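PDB 4TVI: aminotransferase, class IV from Brucella abortus, which probably catalyses the pyridoxal-phosphate-dependent transfer of amino groups from leucine, isoleucine and valine to 2-oxoglutarate. Local coordinates for residues A[75-86]-A[98-108]. Numbering follows the deposited sequence.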
loop_
_atom_site.group_PDB
_atom_site.type_symbol
_atom_site.label_atom_id
_atom_site.label_comp_id
_atom_site.label_asym_id
_atom_site.label_seq_id
_atom_site.Cartn_x
_atom_site.Cartn_y
_atom_site.Cartn_z
ATOM N N THR A 75 -21.822 4.521 20.466
ATOM C CA THR A 75 -20.749 3.966 19.642
ATOM C C THR A 75 -21.212 2.731 18.871
ATOM O O THR A 75 -20.733 1.620 19.128
ATOM C CB THR A 75 -19.529 3.570 20.501
ATOM O OG1 THR A 75 -19.934 2.610 21.489
ATOM C CG2 THR A 75 -18.943 4.786 21.206
ATOM N N PRO A 76 -22.142 2.917 17.920
ATOM C CA PRO A 76 -22.744 1.782 17.205
ATOM C C PRO A 76 -21.729 0.922 16.466
ATOM O O PRO A 76 -20.815 1.444 15.825
ATOM C CB PRO A 76 -23.707 2.455 16.221
ATOM C CG PRO A 76 -23.204 3.848 16.074
ATOM C CD PRO A 76 -22.648 4.206 17.423
ATOM N N ASP A 77 -21.892 -0.392 16.590
ATOM C CA ASP A 77 -21.064 -1.375 15.894
ATOM C C ASP A 77 -19.578 -1.239 16.220
ATOM O O ASP A 77 -18.725 -1.645 15.424
ATOM C CB ASP A 77 -21.275 -1.284 14.375
ATOM C CG ASP A 77 -22.521 -2.035 13.910
ATOM O OD1 ASP A 77 -22.843 -3.078 14.516
ATOM O OD2 ASP A 77 -23.180 -1.580 12.946
ATOM N N LEU A 78 -19.270 -0.673 17.384
ATOM C CA LEU A 78 -17.884 -0.616 17.854
ATOM C C LEU A 78 -17.309 -2.027 17.965
ATOM O O LEU A 78 -16.122 -2.245 17.718
ATOM C CB LEU A 78 -17.781 0.106 19.204
ATOM C CG LEU A 78 -16.405 0.067 19.885
ATOM C CD1 LEU A 78 -15.325 0.645 18.969
ATOM C CD2 LEU A 78 -16.437 0.817 21.214
ATOM N N ASP A 79 -18.151 -2.984 18.346
ATOM C CA ASP A 79 -17.693 -4.354 18.517
ATOM C C ASP A 79 -17.310 -4.972 17.177
ATOM O O ASP A 79 -16.294 -5.662 17.076
ATOM C CB ASP A 79 -18.757 -5.206 19.220
ATOM C CG ASP A 79 -20.120 -5.147 18.533
ATOM O OD1 ASP A 79 -20.397 -4.180 17.796
ATOM O OD2 ASP A 79 -20.925 -6.076 18.744
ATOM N N ARG A 80 -18.109 -4.707 16.146
ATOM C CA ARG A 80 -17.832 -5.248 14.817
ATOM C C ARG A 80 -16.574 -4.626 14.217
ATOM O O ARG A 80 -15.751 -5.321 13.631
ATOM C CB ARG A 80 -19.019 -5.024 13.875
ATOM C CG ARG A 80 -20.323 -5.653 14.344
ATOM C CD ARG A 80 -21.254 -5.879 13.168
ATOM N NE ARG A 80 -20.733 -6.887 12.242
ATOM C CZ ARG A 80 -21.186 -7.069 11.005
ATOM N NH1 ARG A 80 -22.163 -6.301 10.540
ATOM N NH2 ARG A 80 -20.664 -8.011 10.231
ATOM N N HIS A 81 -16.435 -3.314 14.369
ATOM C CA HIS A 81 -15.258 -2.607 13.877
ATOM C C HIS A 81 -13.991 -3.075 14.589
ATOM O O HIS A 81 -12.928 -3.181 13.973
ATOM C CB HIS A 81 -15.435 -1.093 14.036
ATOM C CG HIS A 81 -16.351 -0.480 13.021
ATOM N ND1 HIS A 81 -16.033 -0.404 11.681
ATOM C CD2 HIS A 81 -17.572 0.093 13.148
ATOM C CE1 HIS A 81 -17.014 0.191 11.029
ATOM N NE2 HIS A 81 -17.964 0.500 11.897
ATOM N N SER A 82 -14.108 -3.357 15.884
ATOM C CA SER A 82 -12.975 -3.858 16.660
ATOM C C SER A 82 -12.545 -5.225 16.153
ATOM O O SER A 82 -11.348 -5.499 16.007
ATOM C CB SER A 82 -13.325 -3.940 18.146
ATOM O OG SER A 82 -13.621 -2.655 18.659
ATOM N N ALA A 83 -13.529 -6.073 15.866
ATOM C CA ALA A 83 -13.254 -7.424 15.399
ATOM C C ALA A 83 -12.592 -7.421 14.023
ATOM O O ALA A 83 -11.718 -8.243 13.751
ATOM C CB ALA A 83 -14.535 -8.241 15.364
ATOM N N ARG A 84 -13.016 -6.515 13.146
ATOM C CA ARG A 84 -12.501 -6.523 11.785
ATOM C C ARG A 84 -11.034 -6.129 11.740
ATOM O O ARG A 84 -10.295 -6.598 10.876
ATOM C CB ARG A 84 -13.314 -5.594 10.878
ATOM C CG ARG A 84 -12.948 -5.733 9.392
ATOM C CD ARG A 84 -13.900 -4.945 8.504
ATOM N NE ARG A 84 -13.844 -3.512 8.776
ATOM C CZ ARG A 84 -14.658 -2.618 8.223
ATOM N NH1 ARG A 84 -15.604 -3.012 7.378
ATOM N NH2 ARG A 84 -14.537 -1.331 8.523
ATOM N N ALA A 85 -10.605 -5.290 12.685
ATOM C CA ALA A 85 -9.197 -4.905 12.759
ATOM C C ALA A 85 -8.317 -6.144 12.890
ATOM O O ALA A 85 -7.277 -6.244 12.237
ATOM C CB ALA A 85 -8.952 -3.950 13.922
ATOM N N ASN A 86 -8.745 -7.096 13.718
ATOM C CA ASN A 86 -8.004 -8.346 13.863
ATOM C C ASN A 86 -8.050 -9.181 12.592
ATOM O O ASN A 86 -7.050 -9.797 12.215
ATOM C CB ASN A 86 -8.529 -9.156 15.048
ATOM C CG ASN A 86 -8.114 -8.563 16.381
ATOM O OD1 ASN A 86 -7.278 -7.661 16.433
ATOM N ND2 ASN A 86 -8.682 -9.075 17.467
ATOM N N LEU A 98 -4.185 -7.929 20.373
ATOM C CA LEU A 98 -5.334 -7.770 21.266
ATOM C C LEU A 98 -6.573 -8.503 20.747
ATOM O O LEU A 98 -6.795 -8.599 19.541
ATOM C CB LEU A 98 -5.660 -6.289 21.467
ATOM C CG LEU A 98 -4.590 -5.390 22.087
ATOM C CD1 LEU A 98 -5.063 -3.946 22.099
ATOM C CD2 LEU A 98 -4.272 -5.854 23.495
ATOM N N SER A 99 -7.384 -9.018 21.664
ATOM C CA SER A 99 -8.668 -9.580 21.282
ATOM C C SER A 99 -9.583 -8.449 20.834
ATOM O O SER A 99 -9.299 -7.275 21.092
ATOM C CB SER A 99 -9.298 -10.338 22.445
ATOM O OG SER A 99 -9.673 -9.437 23.470
ATOM N N ALA A 100 -10.679 -8.797 20.172
ATOM C CA ALA A 100 -11.647 -7.794 19.734
ATOM C C ALA A 100 -12.233 -7.053 20.933
ATOM O O ALA A 100 -12.402 -5.833 20.899
ATOM C CB ALA A 100 -12.753 -8.443 18.917
ATOM N N ASN A 101 -12.516 -7.796 21.999
ATOM C CA ASN A 101 -13.018 -7.209 23.238
ATOM C C ASN A 101 -11.998 -6.286 23.900
ATOM O O ASN A 101 -12.374 -5.269 24.492
ATOM C CB ASN A 101 -13.442 -8.306 24.214
ATOM C CG ASN A 101 -14.835 -8.821 23.934
ATOM O OD1 ASN A 101 -15.568 -8.250 23.128
ATOM N ND2 ASN A 101 -15.210 -9.911 24.594
ATOM N N ASP A 102 -10.718 -6.647 23.811
ATOM C CA ASP A 102 -9.645 -5.798 24.323
ATOM C C ASP A 102 -9.660 -4.430 23.645
ATOM O O ASP A 102 -9.612 -3.397 24.316
ATOM C CB ASP A 102 -8.267 -6.443 24.106
ATOM C CG ASP A 102 -7.998 -7.606 25.042
ATOM O OD1 ASP A 102 -8.598 -7.660 26.139
ATOM O OD2 ASP A 102 -7.176 -8.471 24.672
ATOM N N ILE A 103 -9.731 -4.439 22.315
ATOM C CA ILE A 103 -9.740 -3.211 21.528
ATOM C C ILE A 103 -10.959 -2.357 21.867
ATOM O O ILE A 103 -10.848 -1.142 22.028
ATOM C CB ILE A 103 -9.717 -3.511 20.013
ATOM C CG1 ILE A 103 -8.369 -4.119 19.615
ATOM C CG2 ILE A 103 -10.009 -2.250 19.194
ATOM C CD1 ILE A 103 -8.234 -4.382 18.117
ATOM N N GLU A 104 -12.119 -2.996 21.982
ATOM C CA GLU A 104 -13.344 -2.277 22.315
ATOM C C GLU A 104 -13.252 -1.656 23.708
ATOM O O GLU A 104 -13.591 -0.487 23.899
ATOM C CB GLU A 104 -14.560 -3.203 22.235
ATOM C CG GLU A 104 -15.847 -2.552 22.719
ATOM C CD GLU A 104 -17.076 -3.425 22.508
ATOM O OE1 GLU A 104 -16.952 -4.510 21.905
ATOM O OE2 GLU A 104 -18.174 -3.016 22.941
ATOM N N ALA A 105 -12.791 -2.448 24.670
ATOM C CA ALA A 105 -12.653 -1.994 26.050
ATOM C C ALA A 105 -11.666 -0.833 26.142
ATOM O O ALA A 105 -11.902 0.148 26.846
ATOM C CB ALA A 105 -12.214 -3.138 26.944
ATOM N N LEU A 106 -10.560 -0.955 25.421
ATOM C CA LEU A 106 -9.544 0.090 25.378
ATOM C C LEU A 106 -10.100 1.367 24.742
ATOM O O LEU A 106 -9.836 2.475 25.212
ATOM C CB LEU A 106 -8.320 -0.402 24.605
ATOM C CG LEU A 106 -7.087 0.498 24.621
ATOM C CD1 LEU A 106 -6.537 0.605 26.033
ATOM C CD2 LEU A 106 -6.035 -0.034 23.662
ATOM N N ALA A 107 -10.878 1.201 23.677
ATOM C CA ALA A 107 -11.515 2.335 23.012
ATOM C C ALA A 107 -12.419 3.106 23.974
ATOM O O ALA A 107 -12.380 4.336 24.027
ATOM C CB ALA A 107 -12.309 1.862 21.806
ATOM N N ARG A 108 -13.220 2.376 24.745
ATOM C CA ARG A 108 -14.148 3.007 25.676
ATOM C C ARG A 108 -13.398 3.755 26.775
ATOM O O ARG A 108 -13.855 4.794 27.257
ATOM C CB ARG A 108 -15.099 1.975 26.291
ATOM C CG ARG A 108 -15.983 1.282 25.258
ATOM C CD ARG A 108 -17.166 0.567 25.894
ATOM N NE ARG A 108 -17.919 -0.181 24.889
ATOM C CZ ARG A 108 -18.863 0.340 24.110
ATOM N NH1 ARG A 108 -19.181 1.626 24.210
ATOM N NH2 ARG A 108 -19.484 -0.425 23.220
HETATM O O HOH W 1 -21.772 0.097 21.582
#
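Arg108 runs past Leu78 in the opposite direction and reaches Thr75 at an angle where helices 78-86 and 100-108 pack at 127°, their axes 8.2 Å apart. From CB its chain runs extended to NE; CG and NE brush Leu78 CD2, which then sits over the centre of one guanidinium face, 3.8 Å from CZ. NH1 donates to Thr75 OG1 (3.0 Å), a bent bond tilted from the guanidinium plane, while NH2 donates to a water, which in turn donates to Thr75 O. NH2 also forms a salt bridge with Glu104 OE2 (2.9 Å), one helical turn back and nearly in the guanidinium plane. Glu104 stretches out with CG anti to its backbone N (chi1 174°), which lays CG against Leu78 CD2 and brings OE1 to 3.3 Å from Asp79 CB. Farther along, small residues let the backbones close in: Ala100 CB rests 3.7 Å from Ala83 CA, and Ser82 OG donates back to Leu78 O (2.7 Å), on the opposite face of that carbonyl from Ser82 N, presenting CB to Ala100 O and the Ile103 methyl CG2. At the far end Asn86 ND2 donates to Leu98 O (2.8 Å), in the carbonyl plane, just ahead of the Ser99-Asp102 capping box; Tyr126 bonds both Asn86 OD1 and Leu98 N. The pair packs beside the sheet containing strands 64-70 and 143-151. Helix 78-91 also carries Arg84, which hydrogen-bonds the phosphate of the cofactor carried by Lys180. A close-packed middle of small residues is thus bracketed by directional polar bonds, and Glu104 probably offsets the charge of Arg108 at the exposed end.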